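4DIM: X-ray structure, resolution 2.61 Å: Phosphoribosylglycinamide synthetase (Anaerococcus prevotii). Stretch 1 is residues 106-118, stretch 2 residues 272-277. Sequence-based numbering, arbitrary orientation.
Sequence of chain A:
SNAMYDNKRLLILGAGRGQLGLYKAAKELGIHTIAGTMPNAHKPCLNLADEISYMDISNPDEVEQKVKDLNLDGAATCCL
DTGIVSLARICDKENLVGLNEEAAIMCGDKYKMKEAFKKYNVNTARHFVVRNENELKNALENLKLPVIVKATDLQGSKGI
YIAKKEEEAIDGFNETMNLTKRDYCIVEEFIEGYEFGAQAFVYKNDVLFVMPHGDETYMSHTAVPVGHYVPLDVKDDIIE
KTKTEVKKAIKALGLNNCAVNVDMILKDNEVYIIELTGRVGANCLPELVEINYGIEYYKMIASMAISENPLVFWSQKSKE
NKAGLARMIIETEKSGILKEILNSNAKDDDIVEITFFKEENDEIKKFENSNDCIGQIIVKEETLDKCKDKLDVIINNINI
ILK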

HETATM    1  N   MSE A 106      -1.349 -12.253  10.474  1.00 95.93           N
HETATM    2  CA  MSE A 106      -0.234 -11.775  11.253  1.00 95.31           C
HETATM    3  C   MSE A 106       0.102 -10.364  10.891  1.00 99.22           C
HETATM    4  O   MSE A 106       0.414  -9.584  11.773  1.00 98.87           O
HETATM    5  CB  MSE A 106       0.960 -12.684  11.058  1.00 98.22           C
HETATM    6  CG  MSE A 106       1.931 -12.638  12.220  1.00106.64           C
HETATM    7 SE   MSE A 106       3.046 -14.199  12.255  0.84116.25          SE
HETATM    8  CE  MSE A 106       2.962 -14.539  14.330  1.00117.02           C
ATOM      9  N   CYS A 107       0.022 -10.029   9.593  1.00 96.57           N
ATOM     10  CA  CYS A 107       0.214  -8.678   9.061  1.00 94.25           C
ATOM     11  C   CYS A 107      -0.864  -7.745   9.578  1.00 96.17           C
ATOM     12  O   CYS A 107      -0.584  -6.620   9.980  1.00 95.02           O
ATOM     13  CB  CYS A 107       0.199  -8.714   7.539  1.00 94.23           C
ATOM     14  SG  CYS A 107       1.672  -9.474   6.802  1.00 98.52           S
ATOM     15  N   GLY A 108      -2.091  -8.236   9.548  1.00 94.29           N
ATOM     16  CA  GLY A 108      -3.276  -7.507   9.971  1.00 94.65           C
ATOM     17  C   GLY A 108      -3.381  -7.219  11.449  1.00100.49           C
ATOM     18  O   GLY A 108      -4.068  -6.270  11.831  1.00 99.79           O
ATOM     19  N   ASP A 109      -2.713  -8.030  12.295  1.00100.49           N
ATOM     20  CA  ASP A 109      -2.756  -7.864  13.740  1.00102.28           C
ATOM     21  C   ASP A 109      -1.413  -7.406  14.248  1.00103.41           C
ATOM     22  O   ASP A 109      -0.466  -8.186  14.258  1.00102.13           O
ATOM     23  CB  ASP A 109      -3.178  -9.181  14.410  1.00107.33           C
ATOM     24  CG  ASP A 109      -3.563  -9.018  15.874  1.00122.65           C
ATOM     25  OD1 ASP A 109      -4.536  -8.278  16.156  1.00127.66           O
ATOM     26  OD2 ASP A 109      -2.917  -9.649  16.731  1.00122.98           O
ATOM     27  N   LYS A 110      -1.325  -6.132  14.650  1.00100.98           N
ATOM     28  CA  LYS A 110      -0.102  -5.529  15.215  1.00102.26           C
ATOM     29  C   LYS A 110       0.507  -6.326  16.400  1.00107.57           C
ATOM     30  O   LYS A 110       1.717  -6.368  16.500  1.00106.41           O
ATOM     31  CB  LYS A 110      -0.362  -4.075  15.688  1.00106.64           C
ATOM     32  CG  LYS A 110      -0.249  -3.003  14.590  1.00124.25           C
ATOM     33  CD  LYS A 110       0.535  -1.757  15.064  1.00132.46           C
ATOM     34  CE  LYS A 110       0.953  -0.845  13.933  1.00147.11           C
ATOM     35  NZ  LYS A 110       1.941  -1.481  13.020  1.00151.97           N
ATOM     36  N   TYR A 111      -0.308  -6.927  17.284  1.00105.89           N
ATOM     37  CA  TYR A 111       0.229  -7.705  18.410  1.00107.29           C
ATOM     38  C   TYR A 111       1.017  -8.906  17.889  1.00106.65           C
ATOM     39  O   TYR A 111       2.104  -9.172  18.381  1.00105.98           O
ATOM     40  CB  TYR A 111      -0.860  -8.248  19.374  1.00113.19           C
ATOM     41  CG  TYR A 111      -1.918  -7.316  19.933  1.00118.82           C
ATOM     42  CD1 TYR A 111      -1.825  -6.836  21.238  1.00121.42           C
ATOM     43  CD2 TYR A 111      -3.145  -7.169  19.288  1.00121.79           C
ATOM     44  CE1 TYR A 111      -2.899  -6.180  21.855  1.00123.35           C
ATOM     45  CE2 TYR A 111      -4.212  -6.494  19.884  1.00123.30           C
ATOM     46  CZ  TYR A 111      -4.071  -5.965  21.155  1.00128.59           C
ATOM     47  OH  TYR A 111      -5.100  -5.269  21.741  1.00127.26           O
ATOM     48  N   LYS A 112       0.425  -9.648  16.933  1.00101.18           N
ATOM     49  CA  LYS A 112       1.000 -10.839  16.307  1.00101.67           C
ATOM     50  C   LYS A 112       2.185 -10.506  15.429  1.00100.20           C
ATOM     51  O   LYS A 112       3.121 -11.306  15.337  1.00102.50           O
ATOM     52  CB  LYS A 112      -0.033 -11.573  15.435  1.00107.30           C
ATOM     53  CG  LYS A 112      -1.113 -12.370  16.158  1.00120.74           C
ATOM     54  CD  LYS A 112      -2.040 -13.092  15.132  1.00127.31           C
ATOM     55  CE  LYS A 112      -3.464 -13.338  15.626  1.00136.83           C
ATOM     56  NZ  LYS A 112      -3.587 -14.580  16.430  1.00143.73           N
HETATM   57  N   MSE A 113       2.125  -9.353  14.737  1.00 88.68           N
HETATM   58  CA  MSE A 113       3.214  -8.870  13.880  1.00 82.67           C
HETATM   59  C   MSE A 113       4.411  -8.505  14.720  1.00 84.18           C
HETATM   60  O   MSE A 113       5.527  -8.904  14.412  1.00 85.89           O
HETATM   61  CB  MSE A 113       2.769  -7.629  13.061  1.00 81.77           C
HETATM   62  CG  MSE A 113       3.641  -7.362  11.827  1.00 86.11           C
HETATM   63 SE   MSE A 113       3.529  -5.566  11.072  0.82 89.38          SE
HETATM   64  CE  MSE A 113       4.078  -4.499  12.632  1.00 83.32           C
ATOM     65  N   LYS A 114       4.188  -7.761  15.790  1.00 79.25           N
ATOM     66  CA  LYS A 114       5.274  -7.290  16.657  1.00 79.35           C
ATOM     67  C   LYS A 114       5.873  -8.437  17.485  1.00 88.61           C
ATOM     68  O   LYS A 114       7.002  -8.312  17.972  1.00 91.77           O
ATOM     69  CB  LYS A 114       4.767  -6.152  17.577  1.00 79.37           C
ATOM     70  CG  LYS A 114       4.274  -4.921  16.814  1.00 95.67           C
ATOM     71  CD  LYS A 114       5.278  -3.801  16.689  1.00107.79           C
ATOM     72  CE  LYS A 114       4.625  -2.500  16.244  1.00124.16           C
ATOM     73  NZ  LYS A 114       5.276  -1.878  15.049  1.00126.55           N
ATOM     74  N   GLU A 115       5.114  -9.530  17.664  1.00 86.18           N
ATOM     75  CA  GLU A 115       5.544 -10.724  18.385  1.00 88.34           C
ATOM     76  C   GLU A 115       6.561 -11.487  17.510  1.00 92.41           C
ATOM     77  O   GLU A 115       7.560 -12.005  18.004  1.00 94.54           O
ATOM     78  CB  GLU A 115       4.320 -11.604  18.730  1.00 91.71           C
ATOM     79  CG  GLU A 115       4.612 -12.708  19.736  1.00112.87           C
ATOM     80  CD  GLU A 115       3.509 -13.735  19.939  1.00149.35           C
ATOM     81  OE1 GLU A 115       2.868 -14.137  18.939  1.00156.67           O
ATOM     82  OE2 GLU A 115       3.332 -14.186  21.095  1.00143.00           O
ATOM     83  N   ALA A 116       6.283 -11.553  16.211  1.00 86.48           N
ATOM     84  CA  ALA A 116       7.162 -12.177  15.237  1.00 87.28           C
ATOM     85  C   ALA A 116       8.424 -11.365  15.076  1.00 89.34           C
ATOM     86  O   ALA A 116       9.510 -11.919  15.011  1.00 92.86           O
ATOM     87  CB  ALA A 116       6.448 -12.303  13.901  1.00 88.16           C
ATOM     88  N   PHE A 117       8.293 -10.059  15.010  1.00 81.14           N
ATOM     89  CA  PHE A 117       9.443  -9.175  14.897  1.00 78.66           C
ATOM     90  C   PHE A 117      10.341  -9.260  16.119  1.00 85.45           C
ATOM     91  O   PHE A 117      11.543  -9.177  15.925  1.00 87.12           O
ATOM     92  CB  PHE A 117       8.977  -7.733  14.655  1.00 77.16           C
ATOM     93  CG  PHE A 117       8.309  -7.453  13.319  1.00 77.37           C
ATOM     94  CD1 PHE A 117       8.274  -8.419  12.311  1.00 82.18           C
ATOM     95  CD2 PHE A 117       7.864  -6.174  13.001  1.00 75.60           C
ATOM     96  CE1 PHE A 117       7.727  -8.120  11.051  1.00 82.13           C
ATOM     97  CE2 PHE A 117       7.366  -5.883  11.740  1.00 77.56           C
ATOM     98  CZ  PHE A 117       7.280  -6.859  10.781  1.00 76.44           C
ATOM     99  N   LYS A 118       9.833  -9.492  17.360  1.00 83.61           N
ATOM    100  CA  LYS A 118      10.791  -9.641  18.475  1.00 84.40           C
ATOM    101  C   LYS A 118      11.535 -10.972  18.337  1.00 89.16           C
ATOM    102  O   LYS A 118      12.761 -10.996  18.479  1.00 93.24           O
ATOM    103  CB  LYS A 118      10.142  -9.511  19.891  1.00 86.27           C
ATOM    104  CG  LYS A 118       9.040 -10.516  20.249  1.00108.33           C
ATOM    105  CD  LYS A 118       8.864 -10.722  21.771  1.00130.71           C
ATOM    106  CE  LYS A 118       8.776  -9.470  22.636  1.00141.87           C
ATOM    107  NZ  LYS A 118       8.428  -9.795  24.057  1.00147.13           N
ATOM    108  N   TYR A 272      12.965   1.161  10.637  1.00 82.19           N
ATOM    109  CA  TYR A 272      11.964   0.361  11.344  1.00 80.90           C
ATOM    110  C   TYR A 272      10.749   0.160  10.476  1.00 82.26           C
ATOM    111  O   TYR A 272      10.346   1.095   9.774  1.00 78.87           O
ATOM    112  CB  TYR A 272      11.547   1.073  12.646  1.00 81.18           C
ATOM    113  CG  TYR A 272      12.709   1.374  13.561  1.00 84.13           C
ATOM    114  CD1 TYR A 272      13.013   0.538  14.631  1.00 87.47           C
ATOM    115  CD2 TYR A 272      13.465   2.527  13.402  1.00 84.60           C
ATOM    116  CE1 TYR A 272      14.094   0.799  15.463  1.00 90.24           C
ATOM    117  CE2 TYR A 272      14.541   2.806  14.236  1.00 87.57           C
ATOM    118  CZ  TYR A 272      14.876   1.921  15.249  1.00101.42           C
ATOM    119  OH  TYR A 272      15.954   2.167  16.089  1.00113.16           O
ATOM    120  N   ILE A 273      10.123  -1.035  10.581  1.00 80.01           N
ATOM    121  CA  ILE A 273       8.914  -1.370   9.840  1.00 78.37           C
ATOM    122  C   ILE A 273       7.744  -1.014  10.669  1.00 83.51           C
ATOM    123  O   ILE A 273       7.567  -1.592  11.740  1.00 84.57           O
ATOM    124  CB  ILE A 273       8.888  -2.875   9.486  1.00 82.64           C
ATOM    125  CG1 ILE A 273      10.078  -3.225   8.575  1.00 82.08           C
ATOM    126  CG2 ILE A 273       7.518  -3.275   8.850  1.00 85.33           C
ATOM    127  CD1 ILE A 273      10.161  -4.489   8.204  1.00 86.01           C
ATOM    128  N   ILE A 274       6.876  -0.137  10.151  1.00 80.95           N
ATOM    129  CA  ILE A 274       5.621   0.214  10.831  1.00 80.60           C
ATOM    130  C   ILE A 274       4.507  -0.782  10.431  1.00 83.54           C
ATOM    131  O   ILE A 274       3.900  -1.362  11.302  1.00 85.39           O
ATOM    132  CB  ILE A 274       5.183   1.659  10.509  1.00 81.88           C
ATOM    133  CG1 ILE A 274       6.262   2.665  10.873  1.00 82.41           C
ATOM    134  CG2 ILE A 274       3.883   1.976  11.242  1.00 83.01           C
ATOM    135  CD1 ILE A 274       6.195   3.907   9.935  1.00 90.58           C
ATOM    136  N   GLU A 275       4.227  -0.908   9.128  1.00 78.41           N
ATOM    137  CA  GLU A 275       3.194  -1.769   8.545  1.00 78.64           C
ATOM    138  C   GLU A 275       3.779  -2.569   7.367  1.00 81.41           C
ATOM    139  O   GLU A 275       4.662  -2.085   6.670  1.00 80.09           O
ATOM    140  CB  GLU A 275       1.957  -0.968   8.033  1.00 80.23           C
ATOM    141  CG  GLU A 275       1.366   0.116   8.913  1.00 94.66           C
ATOM    142  CD  GLU A 275       0.682  -0.328  10.202  1.00137.86           C
ATOM    143  OE1 GLU A 275       0.570  -1.556  10.439  1.00137.76           O
ATOM    144  OE2 GLU A 275       0.243   0.560  10.974  1.00134.35           O
ATOM    145  N   LEU A 276       3.245  -3.762   7.131  1.00 79.35           N
ATOM    146  CA  LEU A 276       3.655  -4.656   6.050  1.00 79.13           C
ATOM    147  C   LEU A 276       2.449  -5.479   5.583  1.00 83.31           C
ATOM    148  O   LEU A 276       1.865  -6.206   6.381  1.00 83.80           O
ATOM    149  CB  LEU A 276       4.784  -5.579   6.522  1.00 80.86           C
ATOM    150  CG  LEU A 276       5.545  -6.276   5.371  1.00 88.35           C
ATOM    151  CD1 LEU A 276       7.084  -6.235   5.561  1.00 89.82           C
ATOM    152  CD2 LEU A 276       5.101  -7.694   5.173  1.00 93.10           C
ATOM    153  N   THR A 277       2.090  -5.405   4.297  1.00 78.89           N
ATOM    154  CA  THR A 277       0.949  -6.172   3.768  1.00 78.19           C
ATOM    155  C   THR A 277       1.397  -6.966   2.509  1.00 80.09           C
ATOM    156  O   THR A 277       2.213  -6.485   1.754  1.00 80.92           O
ATOM    157  CB  THR A 277      -0.261  -5.250   3.562  1.00 81.64           C
ATOM    158  OG1 THR A 277      -1.279  -5.900   2.824  1.00 87.63           O
ATOM    159  CG2 THR A 277       0.063  -3.995   2.870  1.00 81.77           C
TER

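The contact joins a helix, 110-118, to a strand, 272-277, with the end of a preceding helix adding C107. The two axes approach to 10.4 Å and their N-to-C directions differ by 116°, so the helix crosses the strand obliquely and meets it at a few separate points. The buried surface is modest, 375 Å² summed over both sides, and it divides into a polar anchor, two apolar side-chain pairs and packing of M113 and C107 against the strand backbone.

The polar anchor is K110. Its CA-to-CB bond points sideways, yet the long chain carries the amine to the strand, where K110 NZ lies 2.9 Å from E275 OE1 in a hydrogen-bonded salt bridge. E275 makes a matching detour: its CB points away from the helix, and chi1 and chi2, both m, help bring the carboxylate back. Long, flexible side chains suit these places because the charged groups can meet although neither CA-to-CB bond is aimed at the partner. K110 NZ also sits 2.6 Å from I274 O, so the amine lies close to both a carboxylate and a backbone carbonyl. K114, one turn further on, is a looser neighbour: its NZ is 4.0 Å from I273 O and is hydrogen-bonded elsewhere in the structure.

The F117 pair is apolar and points directly. F117 and I273 are both buried and aim their CB atoms at the opposing stretch; F117 CE2 reaches I273 CG2 at 3.9 Å, with the methyl oblique to the ring. The large ring helps span a backbone gap whose CA atoms are 9.3 Å apart, and branched I273 offers it a hydrocarbon surface. M113, a selenomethionine one turn before F117, packs against backbone instead. Its unbranched chain reaches across to the strand, and the terminal SE-CE bond lies along the backbone, with M113 CE 3.4 Å from I274 O and M113 SE 4.3 Å from L276 N.

At C107 the backbones come much closer, its CA lying 5.9 Å from that of T277. A small side chain fits here: C107 CB is 3.2 Å from L276 O, while C107 SG touches L276 CD2 at 4.2 Å. L276 is buried, has the largest area covered by the other stretch, and gives the sulfur a branched apolar surface.

Between the two helical segments, D109 serves the fold of stretch 1 rather than the contact. From the N-cap position its OD2 accepts a weak capping bond from K112 N at 3.3 Å, and M113 N donates to D109 O at 2.9 Å. The rule to read here is reach matched to separation: cysteine at the narrow end, phenylalanine across the wider gap, and lysine with glutamate where the CB directions do not converge.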